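Local coordinates for protein Zn-dependent hydrolase, glyoxylase (Echinicola vietnamensis, PDB 6T5K) that probably hydrolyses the amide bond of beta-lactam antibiotics, carbapenems included, as a zinc-dependent class B metallo-beta-lactamase, at residues F122-L128 with Q165-I169; E161-Q165 with D196-W202. The contacts are given in a common frame with arbitrary orientation. Numbering follows the deposited sequence.

Overall arrangement
Both contacts are made by the one loop that joins strands 152-157 and 169-172 and carries the zinc ligand His-163. Interaction 2 holds its first half, 161-165, against the 196-202 segment at the start of helix 201-212, whereas interaction 1 sets its second half, 165-169, against the start of helix 123-131. Their centres lie about 12 Å apart, Gln-165 belongs to both, and Asn-167 OD1 lies 3.6 Å from Gly-162 C. One of the two zinc ions of the active site is bound by His-163; the side chain of Asp-166, beside the ligand His-100, approaches zinc to about 8 Å between nearest atoms.

Interaction 1: residues F122-L128 with Q165-I169; sequences FKNTLSL and QDNVI
The loop 165-169, irregular until it enters a strand at Ile-169, runs past the first turn and a half of helix 123-131, with Phe-122 as N-cap residue; the CA atoms come closest at Thr-125 and Asp-166, 5.7 Å apart. One direct hydrogen bond joins the segments, from Thr-125 OG1 (chi1 m) to Asp-166 OD2 (chi1 p), at 2.6 Å. A water molecule adds a bridge, accepting from Asn-124 ND2 and Gln-165 NE2, each at 2.8 Å, and donating weakly to Gln-165 O at 3.2 Å. Van der Waals packing completes the contact: Phe-122 CB (chi1 t) lies 3.7 Å from Val-168 CG1 and 3.6 Å from Asp-166 O; Leu-128 CD1 lies 3.7 Å from Gln-165 CG and from Asp-166 CG. The buried carboxylate is held by Thr-125 on OD2, while Thr-164 OG1 hydrogen-bonds OD1, next to the zinc ligand His-100. The contact joins strand 119-122 and its following helix to the loop entering strand 169-172, linking the two sheets of the metallo-beta-lactamase fold.

Interaction 2: residues E161-Q165 with D196-W202; sequences EGHTQ and DANVEAW. With ZN (zinc ion), chain G; EDO (1,2-ethanediol), chain B.
Segment 196-202 is extended at Ala-197 and Asn-198, then turns into helix 201-212; it lies along the irregular loop 161-165, with CA pairs His-163/Ala-197 at 4.5 Å, Gly-162/Trp-202 at 3.9 Å and Glu-161/Ala-201 at 5.6 Å. Two waters tie Asp-196 to the loop: one lies 3.0 Å from Asp-196 N and 2.8 Å from His-163 O, another 2.8 Å from both Asp-196 O and Gln-165 N; Asp-196 OD2 is hydrogen-bonded to NE2 of the zinc ligand His-102. Ala-197 CA makes CA-H...O contacts of 3.2 Å with both Gly-162 O and His-163 O. Asn-198 (chi1 t) gives the direct hydrogen bonds, N to Gly-162 O at 2.8 Å and ND2 to Glu-161 OE1 at 2.9 Å, while its OD1 caps Ala-201 N at 2.9 Å. O1 of an ethanediol, probably from the crystallisation liquor, donates to Glu-161 OE1 at 2.8 Å. Ala-201 CB packs 3.4 Å from Glu-161 O. Trp-202 (chi1 t) lays a ring face over Gly-162 (phi/psi -169/-102), whose CA is 4.0 Å from the centroid of the five-membered ring, a CH-pi contact where a side chain would be tight; Trp-202 CH2 lies 3.7 Å from His-163 CB. The CA-to-CB bond of His-163 points away from 196-202, and its NE2 binds zinc at 2.0 Å; with His-100, His-102 and a water 1.9 Å from zinc it forms the three-histidine site of class B1 metallo-beta-lactamases.

Interaction 1: residues F122-L128 with Q165-I169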
ATOM      1  N   PHE A 122       2.714   3.200  10.911  1.00 14.72           N
ATOM      2  CA  PHE A 122       3.863   3.762  11.606  1.00 14.66           C
ATOM      3  C   PHE A 122       3.398   4.662  12.742  1.00 14.02           C
ATOM      4  O   PHE A 122       2.411   5.388  12.613  1.00 15.21           O
ATOM      5  CB  PHE A 122       4.661   4.594  10.613  1.00 15.74           C
ATOM      6  CG  PHE A 122       6.005   5.051  11.124  1.00 16.06           C
ATOM      7  CD1 PHE A 122       6.939   4.140  11.634  1.00 16.99           C
ATOM      8  CD2 PHE A 122       6.350   6.363  11.044  1.00 17.40           C
ATOM      9  CE1 PHE A 122       8.185   4.572  12.075  1.00 18.47           C
ATOM     10  CE2 PHE A 122       7.615   6.797  11.435  1.00 19.90           C
ATOM     11  CZ  PHE A 122       8.523   5.904  11.988  1.00 19.15           C
ATOM     12  N   LYS A 123       4.144   4.653  13.841  1.00 16.29           N
ATOM     13  CA  LYS A 123       3.745   5.430  15.009  1.00 17.01           C
ATOM     14  C   LYS A 123       3.422   6.875  14.651  1.00 16.04           C
ATOM     15  O   LYS A 123       2.447   7.446  15.153  1.00 18.42           O
ATOM     16  CB  LYS A 123       4.842   5.354  16.079  1.00 19.05           C
ATOM     17  CG  LYS A 123       6.217   5.807  15.621  1.00 23.77           C
ATOM     18  CD  LYS A 123       7.296   5.557  16.681  1.00 27.59           C
ATOM     19  CE  LYS A 123       8.665   5.877  16.127  1.00 29.35           C
ATOM     20  NZ  LYS A 123       9.785   5.662  17.100  1.00 34.38           N
ATOM     21  N   ASN A 124       4.220   7.492  13.780  1.00 15.25           N
ATOM     22  CA  ASN A 124       3.986   8.889  13.450  1.00 15.50           C
ATOM     23  C   ASN A 124       2.798   9.085  12.532  1.00 15.14           C
ATOM     24  O   ASN A 124       2.261  10.195  12.486  1.00 16.96           O
ATOM     25  CB  ASN A 124       5.253   9.551  12.933  1.00 17.52           C
ATOM     26  CG  ASN A 124       6.249   9.763  14.048  1.00 20.15           C
ATOM     27  OD1 ASN A 124       5.902   9.684  15.251  1.00 21.99           O
ATOM     28  ND2 ASN A 124       7.480  10.034  13.683  1.00 22.82           N
ATOM     29  N   THR A 125       2.362   8.038  11.820  1.00 14.50           N
ATOM     30  CA  THR A 125       1.129   8.154  11.042  1.00 16.09           C
ATOM     31  C   THR A 125      -0.069   8.391  11.943  1.00 16.80           C
ATOM     32  O   THR A 125      -0.980   9.147  11.579  1.00 17.33           O
ATOM     33  CB  THR A 125       0.936   6.887  10.224  1.00 15.67           C
ATOM     34  OG1 THR A 125       2.099   6.697   9.406  1.00 15.36           O
ATOM     35  CG2 THR A 125      -0.307   6.973   9.350  1.00 16.46           C
ATOM     36  N   LEU A 126      -0.076   7.801  13.136  1.00 18.15           N
ATOM     37  CA  LEU A 126      -1.198   8.028  14.043  1.00 18.76           C
ATOM     38  C   LEU A 126      -1.320   9.505  14.404  1.00 19.42           C
ATOM     39  O   LEU A 126      -2.402  10.093  14.317  1.00 20.10           O
ATOM     40  CB  LEU A 126      -1.032   7.187  15.297  1.00 19.27           C
ATOM     41  CG  LEU A 126      -1.503   5.734  15.149  1.00 19.30           C
ATOM     42  CD1 LEU A 126      -0.651   4.949  14.185  1.00 19.41           C
ATOM     43  CD2 LEU A 126      -1.516   5.062  16.519  1.00 21.04           C
ATOM     44  N   SER A 127      -0.211  10.130  14.800  1.00 20.21           N
ATOM     45  CA  SER A 127      -0.271  11.533  15.207  1.00 20.87           C
ATOM     46  C   SER A 127      -0.555  12.435  14.014  1.00 20.43           C
ATOM     47  O   SER A 127      -1.361  13.364  14.116  1.00 21.27           O
ATOM     48  CB  SER A 127       1.007  11.942  15.921  1.00 26.17           C
ATOM     49  OG  SER A 127       2.134  11.477  15.232  0.90 28.72           O
ATOM     50  N   LEU A 128       0.038  12.139  12.855  1.00 18.44           N
ATOM     51  CA  LEU A 128      -0.234  12.963  11.679  1.00 17.25           C
ATOM     52  C   LEU A 128      -1.697  12.860  11.260  1.00 18.50           C
ATOM     53  O   LEU A 128      -2.315  13.860  10.891  1.00 18.74           O
ATOM     54  CB  LEU A 128       0.697  12.548  10.544  1.00 17.37           C
ATOM     55  CG  LEU A 128       2.125  12.991  10.761  1.00 17.92           C
ATOM     56  CD1 LEU A 128       3.050  12.249   9.849  1.00 16.87           C
ATOM     57  CD2 LEU A 128       2.292  14.507  10.529  1.00 20.68           C
ATOM     58  N   GLN A 165       6.910  12.013   5.651  1.00 14.67           N
ATOM     59  CA  GLN A 165       7.856  11.670   6.702  1.00 15.00           C
ATOM     60  C   GLN A 165       7.611  10.294   7.291  1.00 14.48           C
ATOM     61  O   GLN A 165       8.552   9.685   7.818  1.00 16.52           O
ATOM     62  CB  GLN A 165       7.837  12.686   7.834  1.00 15.14           C
ATOM     63  CG  GLN A 165       6.484  12.879   8.515  1.00 16.76           C
ATOM     64  CD  GLN A 165       6.586  13.710   9.745  1.00 19.59           C
ATOM     65  OE1 GLN A 165       6.198  14.868   9.756  1.00 22.90           O
ATOM     66  NE2 GLN A 165       7.102  13.135  10.787  1.00 18.86           N
ATOM     67  N   ASP A 166       6.371   9.788   7.209  1.00 15.01           N
ATOM     68  CA  ASP A 166       5.930   8.594   7.914  1.00 13.82           C
ATOM     69  C   ASP A 166       5.751   7.378   7.003  1.00 14.00           C
ATOM     70  O   ASP A 166       5.270   6.346   7.486  1.00 15.69           O
ATOM     71  CB  ASP A 166       4.606   8.886   8.622  1.00 13.78           C
ATOM     72  CG  ASP A 166       3.489   9.286   7.647  1.00 15.35           C
ATOM     73  OD1 ASP A 166       3.749  10.052   6.693  1.00 15.55           O
ATOM     74  OD2 ASP A 166       2.333   8.831   7.866  1.00 15.31           O
ATOM     75  N   ASN A 167       6.052   7.505   5.732  1.00 15.06           N
ATOM     76  CA  ASN A 167       5.747   6.416   4.829  1.00 14.61           C
ATOM     77  C   ASN A 167       6.462   5.100   5.123  1.00 14.12           C
ATOM     78  O   ASN A 167       7.588   5.106   5.460  1.00 15.36           O
ATOM     79  CB  ASN A 167       5.814   6.839   3.356  1.00 15.51           C
ATOM     80  CG  ASN A 167       7.139   7.498   2.956  1.00 18.22           C
ATOM     81  OD1 ASN A 167       7.216   8.204   1.989  1.00 25.41           O
ATOM     82  ND2 ASN A 167       8.120   7.211   3.656  1.00 24.34           N
ATOM     83  N   VAL A 168       5.729   4.002   4.986  1.00 14.55           N
ATOM     84  CA  VAL A 168       6.247   2.666   5.222  1.00 13.62           C
ATOM     85  C   VAL A 168       5.958   1.798   4.018  1.00 13.61           C
ATOM     86  O   VAL A 168       5.092   2.110   3.201  1.00 14.65           O
ATOM     87  CB  VAL A 168       5.702   1.989   6.496  1.00 13.86           C
ATOM     88  CG1 VAL A 168       6.135   2.804   7.698  1.00 15.19           C
ATOM     89  CG2 VAL A 168       4.193   1.900   6.452  1.00 15.29           C
ATOM     90  N   ILE A 169       6.674   0.678   3.939  1.00 14.08           N
ATOM     91  CA  ILE A 169       6.431  -0.302   2.892  1.00 13.91           C
ATOM     92  C   ILE A 169       5.819  -1.557   3.492  1.00 13.88           C
ATOM     93  O   ILE A 169       5.931  -1.834   4.704  1.00 14.48           O
ATOM     94  CB  ILE A 169       7.665  -0.615   2.016  1.00 14.43           C
ATOM     95  CG1 ILE A 169       8.821  -1.189   2.839  1.00 14.85           C
ATOM     96  CG2 ILE A 169       8.079   0.651   1.316  1.00 14.06           C
ATOM     97  CD1 ILE A 169       8.654  -2.645   3.161  1.00 16.00           C
TER
HETATM   98  O   HOH W   1       7.887  10.449  10.899  1.00 22.34           O

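Interaction 2: residues E161-Q165 with D196-W202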
ATOM      1  N   GLU A 161      12.172   8.813   5.388  1.00 14.24           N
ATOM      2  CA  GLU A 161      11.229   9.744   4.778  1.00 14.05           C
ATOM      3  C   GLU A 161      11.326   9.737   3.243  1.00 14.25           C
ATOM      4  O   GLU A 161      12.333   9.372   2.645  1.00 14.02           O
ATOM      5  CB  GLU A 161      11.490  11.147   5.316  1.00 14.21           C
ATOM      6  CG  GLU A 161      11.481  11.237   6.833  1.00 14.25           C
ATOM      7  CD  GLU A 161      11.287  12.655   7.358  1.00 15.29           C
ATOM      8  OE1 GLU A 161      11.171  13.615   6.538  1.00 15.81           O
ATOM      9  OE2 GLU A 161      11.226  12.808   8.602  1.00 15.45           O
ATOM     10  N   GLY A 162      10.241  10.172   2.602  1.00 14.39           N
ATOM     11  CA  GLY A 162      10.233  10.308   1.164  1.00 14.58           C
ATOM     12  C   GLY A 162       9.012  11.065   0.701  1.00 14.27           C
ATOM     13  O   GLY A 162       8.931  12.288   0.810  1.00 16.05           O
ATOM     14  N   HIS A 163       8.045  10.318   0.194  1.00 14.48           N
ATOM     15  CA  HIS A 163       6.765  10.909  -0.174  1.00 14.40           C
ATOM     16  C   HIS A 163       6.142  11.641   1.005  1.00 15.78           C
ATOM     17  O   HIS A 163       5.583  12.735   0.854  1.00 14.95           O
ATOM     18  CB  HIS A 163       5.830   9.798  -0.646  1.00 15.38           C
ATOM     19  CG  HIS A 163       4.430  10.257  -0.843  1.00 15.40           C
ATOM     20  ND1 HIS A 163       4.043  11.092  -1.871  1.00 16.38           N
ATOM     21  CD2 HIS A 163       3.318  10.011  -0.122  1.00 16.19           C
ATOM     22  CE1 HIS A 163       2.747  11.327  -1.783  1.00 17.18           C
ATOM     23  NE2 HIS A 163       2.282  10.682  -0.732  1.00 15.88           N
ATOM     24  N   THR A 164       6.250  11.061   2.193  1.00 14.05           N
ATOM     25  CA  THR A 164       5.927  11.750   3.439  1.00 13.76           C
ATOM     26  C   THR A 164       6.972  11.364   4.485  1.00 13.15           C
ATOM     27  O   THR A 164       7.829  10.497   4.258  1.00 15.35           O
ATOM     28  CB  THR A 164       4.540  11.389   3.989  1.00 15.67           C
ATOM     29  OG1 THR A 164       4.476   9.972   4.167  1.00 15.96           O
ATOM     30  CG2 THR A 164       3.433  11.872   3.069  1.00 16.09           C
ATOM     31  N   GLN A 165       6.910  12.013   5.651  1.00 14.67           N
ATOM     32  CA  GLN A 165       7.856  11.670   6.702  1.00 15.00           C
ATOM     33  C   GLN A 165       7.611  10.294   7.291  1.00 14.48           C
ATOM     34  O   GLN A 165       8.552   9.685   7.818  1.00 16.52           O
ATOM     35  CB  GLN A 165       7.837  12.686   7.834  1.00 15.14           C
ATOM     36  CG  GLN A 165       6.484  12.879   8.515  1.00 16.76           C
ATOM     37  CD  GLN A 165       6.586  13.710   9.745  1.00 19.59           C
ATOM     38  OE1 GLN A 165       6.198  14.868   9.756  1.00 22.90           O
ATOM     39  NE2 GLN A 165       7.102  13.135  10.787  1.00 18.86           N
ATOM     40  N   ASP A 196       4.068  17.251   1.014  1.00 19.01           N
ATOM     41  CA  ASP A 196       4.467  16.715   2.307  1.00 16.38           C
ATOM     42  C   ASP A 196       5.775  15.919   2.221  1.00 15.92           C
ATOM     43  O   ASP A 196       6.139  15.192   3.152  1.00 16.62           O
ATOM     44  CB  ASP A 196       3.348  15.861   2.904  1.00 17.08           C
ATOM     45  CG  ASP A 196       2.114  16.679   3.254  1.00 18.28           C
ATOM     46  OD1 ASP A 196       2.302  17.815   3.767  1.00 19.96           O
ATOM     47  OD2 ASP A 196       0.975  16.160   3.047  1.00 19.16           O
ATOM     48  N   ALA A 197       6.505  16.077   1.130  1.00 16.02           N
ATOM     49  CA  ALA A 197       7.644  15.227   0.828  1.00 15.84           C
ATOM     50  C   ALA A 197       8.945  15.750   1.424  1.00 15.50           C
ATOM     51  O   ALA A 197       9.107  16.944   1.693  1.00 17.15           O
ATOM     52  CB  ALA A 197       7.817  15.072  -0.690  1.00 16.28           C
ATOM     53  N   ASN A 198       9.885  14.818   1.607  1.00 15.59           N
ATOM     54  CA  ASN A 198      11.278  15.115   1.948  1.00 15.71           C
ATOM     55  C   ASN A 198      12.091  14.560   0.780  1.00 14.61           C
ATOM     56  O   ASN A 198      12.420  13.361   0.735  1.00 14.76           O
ATOM     57  CB  ASN A 198      11.658  14.452   3.251  1.00 16.31           C
ATOM     58  CG  ASN A 198      13.081  14.733   3.647  1.00 15.68           C
ATOM     59  OD1 ASN A 198      13.920  15.118   2.824  1.00 15.03           O
ATOM     60  ND2 ASN A 198      13.359  14.562   4.922  1.00 15.81           N
ATOM     61  N   VAL A 199      12.366  15.431  -0.197  1.00 15.17           N
ATOM     62  CA  VAL A 199      13.062  14.984  -1.398  1.00 16.00           C
ATOM     63  C   VAL A 199      14.550  14.750  -1.165  1.00 15.63           C
ATOM     64  O   VAL A 199      15.186  14.070  -1.973  1.00 17.09           O
ATOM     65  CB  VAL A 199      12.839  15.905  -2.614  1.00 17.22           C
ATOM     66  CG1 VAL A 199      11.379  15.947  -2.989  1.00 17.03           C
ATOM     67  CG2 VAL A 199      13.398  17.302  -2.397  1.00 19.07           C
ATOM     68  N   GLU A 200      15.118  15.281  -0.074  1.00 16.12           N
ATOM     69  CA  GLU A 200      16.501  14.941   0.257  1.00 14.60           C
ATOM     70  C   GLU A 200      16.595  13.521   0.758  1.00 16.11           C
ATOM     71  O   GLU A 200      17.484  12.769   0.346  1.00 16.54           O
ATOM     72  CB  GLU A 200      17.025  15.898   1.320  1.00 16.47           C
ATOM     73  CG  GLU A 200      17.232  17.311   0.812  1.00 16.17           C
ATOM     74  CD  GLU A 200      15.963  18.091   0.571  1.00 16.88           C
ATOM     75  OE1 GLU A 200      15.036  17.964   1.386  1.00 18.35           O
ATOM     76  OE2 GLU A 200      15.928  18.873  -0.431  1.00 19.67           O
ATOM     77  N   ALA A 201      15.652  13.121   1.614  1.00 14.67           N
ATOM     78  CA  ALA A 201      15.694  11.778   2.178  1.00 14.62           C
ATOM     79  C   ALA A 201      15.287  10.732   1.163  1.00 16.36           C
ATOM     80  O   ALA A 201      15.723   9.587   1.261  1.00 16.67           O
ATOM     81  CB  ALA A 201      14.757  11.678   3.376  1.00 15.62           C
ATOM     82  N   TRP A 202      14.390  11.090   0.244  1.00 14.17           N
ATOM     83  CA  TRP A 202      13.719  10.110  -0.609  1.00 14.45           C
ATOM     84  C   TRP A 202      14.664   9.143  -1.293  1.00 14.55           C
ATOM     85  O   TRP A 202      14.454   7.927  -1.170  1.00 14.42           O
ATOM     86  CB  TRP A 202      12.874  10.878  -1.633  1.00 14.23           C
ATOM     87  CG  TRP A 202      11.732  10.101  -2.237  1.00 13.09           C
ATOM     88  CD1 TRP A 202      11.701   8.762  -2.584  1.00 15.30           C
ATOM     89  CD2 TRP A 202      10.453  10.630  -2.607  1.00 15.33           C
ATOM     90  NE1 TRP A 202      10.484   8.445  -3.142  1.00 15.20           N
ATOM     91  CE2 TRP A 202       9.694   9.563  -3.141  1.00 14.70           C
ATOM     92  CE3 TRP A 202       9.862  11.896  -2.510  1.00 16.03           C
ATOM     93  CZ2 TRP A 202       8.395   9.737  -3.594  1.00 16.49           C
ATOM     94  CZ3 TRP A 202       8.584  12.053  -2.976  1.00 15.34           C
ATOM     95  CH2 TRP A 202       7.864  10.986  -3.492  1.00 15.76           C
TER
HETATM   96 ZN    ZN G1206       0.390  10.445  -0.100  0.97 18.36          ZN
HETATM   97  C1  EDO B1201       8.699  15.779   5.305  1.00 20.33           C
HETATM   98  O1  EDO B1201       9.976  16.015   5.893  1.00 20.33           O
HETATM   99  C2  EDO B1201       7.927  17.067   5.186  1.00 22.55           C
HETATM  100  O2  EDO B1201       7.946  17.710   6.461  1.00 26.71           O
HETATM  101  O   HOH W   2       3.856  14.598  -0.420  1.00 19.49           O
HETATM  102  O   HOH W   3       5.225  14.291   5.597  1.00 17.66           O
HETATM  103  O   HOH W   4      -0.854  10.109  -1.494  1.00 25.88           O